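Local coordinates for putative glutathione S-transferase (Sinorhizobium meliloti, PDB 4MDC), which probably transfers glutathione to electrophilic substrates, as a homodimeric member of the glutathione S-transferase family, at residues R114-R119 and G179-L184; R138-K143 and D204-I209. All coordinates share one frame; numbering follows the deposited sequence.

Overall arrangement
Helix 111-145 takes part in both contacts, contact 1 near its start and contact 2 near its end. The chain first builds the thioredoxin-like N-terminal domain, with its four-stranded sheet, then enters this helix, which supplies first 114-119 and then 138-143. Contact 1 closes a largely helical loop of 59 residues when 179-184, the turn leaving helix 167-180, returns to the helix start. Contact 2 closes one of 60 residues, where the end of helix 191-205 reaches 138-143. The two loops cross rather than nest. With centres about 27 Å apart, they tie separate ends of one helix to successive parts of the all-helical C-terminal domain.

Contact 1 of 2, residues R114-R119 and G179-L184; sequences RAEIRR and GSRPWL
Glu116 and Arg181 meet in a salt bridge that shows how one carboxylate can serve two arginines. Arg181 NH1 donates to Glu116 OE2 over 2.9 Å in an almost straight bond (176°), with the oxygen in the guanidinium plane of Arg181 but met on its anti side, 31° out of the carboxylate plane. Arg181 arrives extended from CG to NE, while a bend at chi2 (62°) brings the Glu116 carboxylate between Arg181 and Arg119. The syn sides are taken by Arg119, one helical turn on, which grips side-on: NE to Glu116 OE1 at 2.9 Å, NH2 to Glu116 OE2 at 2.8 Å.

Among the remaining polar bonds, Arg181 NH1 also donates to Leu184 O (2.8 Å), which ties the guanidinium to the backbone of its own segment. A water accepts from Arg181 NH2 at 3.1 Å and donates a weak bond to Glu116 OE1, bridging the segments. Arg119 NH1 reaches Tyr173 OH on helix 167-180.

With an alanine here instead of Glu116, Arg119 NH2 and Arg181 NH1, 4.6 Å apart, would probably face each other as like charges without their shared mate. One carboxylate probably offsets the two arginines only in part, consistent with an electrostatic tie at the protein surface between helix 111-145 and the turn after helix 167-180.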
loop_
_atom_site.group_PDB
_atom_site.type_symbol
_atom_site.label_atom_id
_atom_site.label_comp_id
_atom_site.label_asym_id
_atom_site.label_seq_id
_atom_site.Cartn_x
_atom_site.Cartn_y
_atom_site.Cartn_z
ATOM N N ARG B 114 -8.927 -11.075 -9.649
ATOM C CA ARG B 114 -7.846 -10.833 -8.678
ATOM C C ARG B 114 -7.626 -9.330 -8.476
ATOM O O ARG B 114 -7.423 -8.904 -7.346
ATOM C CB ARG B 114 -6.545 -11.485 -9.143
ATOM C CG ARG B 114 -6.568 -12.989 -9.031
ATOM C CD ARG B 114 -5.512 -13.658 -9.913
ATOM N NE ARG B 114 -4.147 -13.648 -9.427
ATOM C CZ ARG B 114 -3.639 -14.484 -8.512
ATOM N NH1 ARG B 114 -4.378 -15.389 -7.886
ATOM N NH2 ARG B 114 -2.367 -14.383 -8.200
ATOM N N ALA B 115 -7.543 -8.579 -9.611
ATOM C CA ALA B 115 -7.371 -7.120 -9.573
ATOM C C ALA B 115 -8.470 -6.442 -8.719
ATOM O O ALA B 115 -8.190 -5.548 -7.907
ATOM C CB ALA B 115 -7.345 -6.517 -10.948
ATOM N N GLU B 116 -9.706 -6.882 -8.867
ATOM C CA GLU B 116 -10.807 -6.295 -8.066
ATOM C C GLU B 116 -10.756 -6.652 -6.581
ATOM O O GLU B 116 -10.999 -5.791 -5.756
ATOM C CB GLU B 116 -12.159 -6.708 -8.668
ATOM C CG GLU B 116 -13.384 -6.175 -7.939
ATOM C CD GLU B 116 -13.510 -4.660 -7.917
ATOM O OE1 GLU B 116 -12.798 -3.914 -8.628
ATOM O OE2 GLU B 116 -14.358 -4.153 -7.135
ATOM N N ILE B 117 -10.375 -7.879 -6.258
ATOM C CA ILE B 117 -10.176 -8.302 -4.859
ATOM C C ILE B 117 -9.067 -7.463 -4.223
ATOM O O ILE B 117 -9.256 -6.863 -3.156
ATOM C CB ILE B 117 -9.880 -9.802 -4.780
ATOM C CG1 ILE B 117 -11.109 -10.563 -5.233
ATOM C CG2 ILE B 117 -9.465 -10.205 -3.350
ATOM C CD1 ILE B 117 -10.845 -12.021 -5.555
ATOM N N ARG B 118 -7.969 -7.295 -4.939
ATOM C CA ARG B 118 -6.867 -6.437 -4.465
ATOM C C ARG B 118 -7.331 -4.982 -4.284
ATOM O O ARG B 118 -6.871 -4.282 -3.373
ATOM C CB ARG B 118 -5.660 -6.549 -5.449
ATOM C CG ARG B 118 -4.976 -7.905 -5.348
ATOM C CD ARG B 118 -4.019 -8.145 -6.451
ATOM N NE ARG B 118 -3.310 -9.416 -6.311
ATOM C CZ ARG B 118 -2.827 -10.121 -7.324
ATOM N NH1 ARG B 118 -3.064 -9.769 -8.587
ATOM N NH2 ARG B 118 -2.162 -11.242 -7.060
ATOM N N ARG B 119 -8.089 -4.469 -5.267
ATOM C CA ARG B 119 -8.471 -3.052 -5.244
ATOM C C ARG B 119 -9.267 -2.774 -3.951
ATOM O O ARG B 119 -9.071 -1.771 -3.247
ATOM C CB ARG B 119 -9.345 -2.695 -6.424
ATOM C CG ARG B 119 -9.724 -1.204 -6.536
ATOM C CD ARG B 119 -10.674 -0.930 -7.722
ATOM N NE ARG B 119 -12.016 -1.442 -7.432
ATOM C CZ ARG B 119 -12.907 -0.841 -6.626
ATOM N NH1 ARG B 119 -12.665 0.330 -6.067
ATOM N NH2 ARG B 119 -14.063 -1.423 -6.384
ATOM N N GLY B 179 -24.790 -3.813 -1.304
ATOM C CA GLY B 179 -26.135 -3.817 -1.843
ATOM C C GLY B 179 -26.175 -4.133 -3.320
ATOM O O GLY B 179 -27.231 -4.408 -3.828
ATOM N N SER B 180 -25.049 -4.122 -4.003
ATOM C CA SER B 180 -25.054 -4.293 -5.445
ATOM C C SER B 180 -24.430 -5.607 -5.960
ATOM O O SER B 180 -24.454 -5.883 -7.175
ATOM C CB SER B 180 -24.399 -3.079 -6.127
ATOM O OG SER B 180 -23.041 -2.948 -5.790
ATOM N N ARG B 181 -23.812 -6.354 -5.058
ATOM C CA ARG B 181 -23.120 -7.612 -5.332
ATOM C C ARG B 181 -23.350 -8.611 -4.187
ATOM O O ARG B 181 -23.615 -8.186 -3.039
ATOM C CB ARG B 181 -21.607 -7.388 -5.452
ATOM C CG ARG B 181 -21.190 -6.267 -6.366
ATOM C CD ARG B 181 -19.764 -5.826 -6.133
ATOM N NE ARG B 181 -19.305 -4.860 -7.158
ATOM C CZ ARG B 181 -18.035 -4.469 -7.344
ATOM N NH1 ARG B 181 -17.052 -4.956 -6.601
ATOM N NH2 ARG B 181 -17.748 -3.599 -8.315
ATOM N N PRO B 182 -23.167 -9.903 -4.436
ATOM C CA PRO B 182 -23.384 -10.870 -3.361
ATOM C C PRO B 182 -22.332 -10.791 -2.266
ATOM O O PRO B 182 -22.666 -10.981 -1.087
ATOM C CB PRO B 182 -23.365 -12.253 -4.036
ATOM C CG PRO B 182 -23.471 -11.975 -5.494
ATOM C CD PRO B 182 -23.038 -10.550 -5.751
ATOM N N TRP B 183 -21.084 -10.531 -2.655
ATOM C CA TRP B 183 -19.978 -10.254 -1.712
ATOM C C TRP B 183 -19.248 -9.006 -2.293
ATOM O O TRP B 183 -19.563 -8.606 -3.425
ATOM C CB TRP B 183 -19.037 -11.440 -1.625
ATOM C CG TRP B 183 -19.684 -12.687 -1.123
ATOM C CD1 TRP B 183 -20.357 -13.622 -1.883
ATOM C CD2 TRP B 183 -19.781 -13.116 0.243
ATOM N NE1 TRP B 183 -20.827 -14.616 -1.056
ATOM C CE2 TRP B 183 -20.494 -14.321 0.253
ATOM C CE3 TRP B 183 -19.308 -12.604 1.457
ATOM C CZ2 TRP B 183 -20.741 -15.038 1.457
ATOM C CZ3 TRP B 183 -19.569 -13.298 2.647
ATOM C CH2 TRP B 183 -20.286 -14.498 2.638
ATOM N N LEU B 184 -18.301 -8.406 -1.582
ATOM C CA LEU B 184 -17.812 -7.076 -1.998
ATOM C C LEU B 184 -17.126 -7.054 -3.366
ATOM O O LEU B 184 -17.357 -6.126 -4.095
ATOM C CB LEU B 184 -16.913 -6.431 -0.991
ATOM C CG LEU B 184 -17.467 -6.176 0.412
ATOM C CD1 LEU B 184 -16.488 -5.320 1.216
ATOM C CD2 LEU B 184 -18.896 -5.616 0.445
HETATM O O HOH W 1 -15.274 -2.560 -9.770
#

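Contact 2 of 2, residues R138-K143 and D204-I209; sequences RERIFK and DYLGEI
Arg140 reaches Leu206 and Glu208 through a bend at chi3 (52°) in an otherwise outstretched chain, and Glu208 folds back at chi2 (-79°) to meet it from the opposite direction. Their flat groups are turned 65° apart. The salt bridge runs from Arg140 NH1 to Glu208 OE2, 2.7 Å, with the oxygen approached on its anti side and tilted from the carboxylate plane. The same nitrogen donates to Leu206 O at 2.9 Å, in the carbonyl plane and on a lone pair. A water accepts from Arg140 NH2 (2.7 Å) and donates to that same carbonyl oxygen at 3.2 Å, completing a small polar ring.

The apolar part is small: Leu206 CD2 packs on Ile141 CD1 at 3.7 Å and lies over one face of the Arg140 guanidinium, offset toward its rim, while Leu136 of the same long helix covers Leu206 further.

Gly207, with positive phi, ends helix 191-205 in a Schellman motif; the chain turns here, and Leu206 O and Glu208 both lie at Arg140 NH1. Glu208 OE2 has a second cationic partner, Arg164 of helix 157-165. Arg140 therefore works as a clasp on a helix C-terminus: its charge is probably offset in part by the shared Glu208, while the Leu206 carbonyl, just past the last helical residue, takes a second N-H bond.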
loop_
_atom_site.group_PDB
_atom_site.type_symbol
_atom_site.label_atom_id
_atom_site.label_comp_id
_atom_site.label_asym_id
_atom_site.label_seq_id
_atom_site.Cartn_x
_atom_site.Cartn_y
_atom_site.Cartn_z
ATOM N N ARG B 138 -4.898 6.086 16.895
ATOM C CA ARG B 138 -3.772 6.736 17.565
ATOM C C ARG B 138 -4.263 7.686 18.646
ATOM O O ARG B 138 -3.745 7.685 19.772
ATOM C CB ARG B 138 -2.923 7.502 16.564
ATOM C CG ARG B 138 -1.721 8.193 17.203
ATOM C CD ARG B 138 -0.858 8.935 16.204
ATOM N NE ARG B 138 0.099 9.770 16.908
ATOM C CZ ARG B 138 1.276 9.374 17.379
ATOM N NH1 ARG B 138 1.696 8.133 17.209
ATOM N NH2 ARG B 138 2.059 10.255 18.006
ATOM N N GLU B 139 -5.271 8.473 18.343
ATOM C CA GLU B 139 -5.797 9.414 19.315
ATOM C C GLU B 139 -6.537 8.736 20.480
ATOM O O GLU B 139 -6.343 9.117 21.634
ATOM C CB GLU B 139 -6.730 10.410 18.669
ATOM C CG GLU B 139 -6.047 11.362 17.702
ATOM C CD GLU B 139 -4.798 12.024 18.279
ATOM O OE1 GLU B 139 -4.836 12.503 19.439
ATOM O OE2 GLU B 139 -3.754 12.018 17.604
ATOM N N ARG B 140 -7.329 7.710 20.173
ATOM C CA ARG B 140 -8.133 7.017 21.197
ATOM C C ARG B 140 -7.466 5.890 21.944
ATOM O O ARG B 140 -7.841 5.583 23.064
ATOM C CB ARG B 140 -9.418 6.516 20.562
ATOM C CG ARG B 140 -10.202 7.703 20.081
ATOM C CD ARG B 140 -11.688 7.470 20.013
ATOM N NE ARG B 140 -12.190 6.938 21.286
ATOM C CZ ARG B 140 -13.227 6.109 21.417
ATOM N NH1 ARG B 140 -13.962 5.773 20.383
ATOM N NH2 ARG B 140 -13.548 5.638 22.612
ATOM N N ILE B 141 -6.533 5.210 21.330
ATOM C CA ILE B 141 -5.909 4.033 21.947
ATOM C C ILE B 141 -4.491 4.526 22.389
ATOM O O ILE B 141 -4.143 4.682 23.597
ATOM C CB ILE B 141 -5.912 2.807 20.954
ATOM C CG1 ILE B 141 -7.354 2.371 20.534
ATOM C CG2 ILE B 141 -5.162 1.594 21.509
ATOM C CD1 ILE B 141 -8.185 1.830 21.651
ATOM N N PHE B 142 -3.682 4.821 21.386
ATOM C CA PHE B 142 -2.238 4.869 21.601
ATOM C C PHE B 142 -1.763 6.055 22.444
ATOM O O PHE B 142 -0.852 5.903 23.276
ATOM C CB PHE B 142 -1.477 4.802 20.285
ATOM C CG PHE B 142 -1.728 3.568 19.462
ATOM C CD1 PHE B 142 -2.204 2.387 20.017
ATOM C CD2 PHE B 142 -1.415 3.582 18.109
ATOM C CE1 PHE B 142 -2.419 1.276 19.209
ATOM C CE2 PHE B 142 -1.609 2.474 17.304
ATOM C CZ PHE B 142 -2.123 1.311 17.859
ATOM N N LYS B 143 -2.371 7.220 22.255
ATOM C CA LYS B 143 -2.021 8.424 23.043
ATOM C C LYS B 143 -2.355 8.343 24.543
ATOM O O LYS B 143 -1.880 9.179 25.346
ATOM C CB LYS B 143 -2.739 9.653 22.475
ATOM C CG LYS B 143 -2.074 10.338 21.271
ATOM C CD LYS B 143 -1.490 11.675 21.661
ATOM C CE LYS B 143 -1.255 12.575 20.454
ATOM N NZ LYS B 143 -2.369 13.549 20.357
ATOM N N ASP B 204 -15.826 -0.549 15.027
ATOM C CA ASP B 204 -17.007 -0.957 15.790
ATOM C C ASP B 204 -16.650 -1.222 17.215
ATOM O O ASP B 204 -17.431 -0.829 18.122
ATOM C CB ASP B 204 -17.666 -2.175 15.149
ATOM C CG ASP B 204 -19.116 -2.392 15.645
ATOM O OD1 ASP B 204 -19.898 -1.419 15.709
ATOM O OD2 ASP B 204 -19.387 -3.565 15.984
ATOM N N TYR B 205 -15.491 -1.810 17.487
ATOM C CA TYR B 205 -15.002 -1.983 18.886
ATOM C C TYR B 205 -15.042 -0.633 19.610
ATOM O O TYR B 205 -15.467 -0.506 20.792
ATOM C CB TYR B 205 -13.560 -2.449 18.868
ATOM C CG TYR B 205 -13.003 -2.810 20.223
ATOM C CD1 TYR B 205 -12.582 -1.836 21.120
ATOM C CD2 TYR B 205 -12.869 -4.158 20.592
ATOM C CE1 TYR B 205 -12.033 -2.215 22.362
ATOM C CE2 TYR B 205 -12.362 -4.536 21.830
ATOM C CZ TYR B 205 -11.975 -3.551 22.715
ATOM O OH TYR B 205 -11.446 -3.922 23.924
ATOM N N LEU B 206 -14.608 0.396 18.913
ATOM C CA LEU B 206 -14.544 1.749 19.480
ATOM C C LEU B 206 -15.889 2.517 19.490
ATOM O O LEU B 206 -15.933 3.652 19.932
ATOM C CB LEU B 206 -13.491 2.556 18.707
ATOM C CG LEU B 206 -12.033 2.129 18.930
ATOM C CD1 LEU B 206 -11.123 2.798 17.911
ATOM C CD2 LEU B 206 -11.588 2.476 20.347
ATOM N N GLY B 207 -16.929 1.906 18.935
ATOM C CA GLY B 207 -18.245 2.512 18.879
ATOM C C GLY B 207 -18.376 3.665 17.911
ATOM O O GLY B 207 -19.220 4.518 18.075
ATOM N N GLU B 208 -17.540 3.674 16.878
ATOM C CA GLU B 208 -17.471 4.793 15.952
ATOM C C GLU B 208 -18.431 4.694 14.746
ATOM O O GLU B 208 -18.515 5.632 13.966
ATOM C CB GLU B 208 -16.030 4.960 15.439
ATOM C CG GLU B 208 -15.027 5.228 16.549
ATOM C CD GLU B 208 -15.020 6.681 17.029
ATOM O OE1 GLU B 208 -15.668 7.564 16.410
ATOM O OE2 GLU B 208 -14.347 6.944 18.037
ATOM N N ILE B 209 -19.121 3.581 14.597
ATOM C CA ILE B 209 -20.033 3.393 13.462
ATOM C C ILE B 209 -21.498 3.542 13.896
ATOM O O ILE B 209 -21.943 2.854 14.810
ATOM C CB ILE B 209 -19.850 2.015 12.868
ATOM C CG1 ILE B 209 -18.479 1.967 12.223
ATOM C CG2 ILE B 209 -20.858 1.701 11.788
ATOM C CD1 ILE B 209 -17.996 0.587 12.065
HETATM O O HOH W 2 -15.425 3.774 23.094
#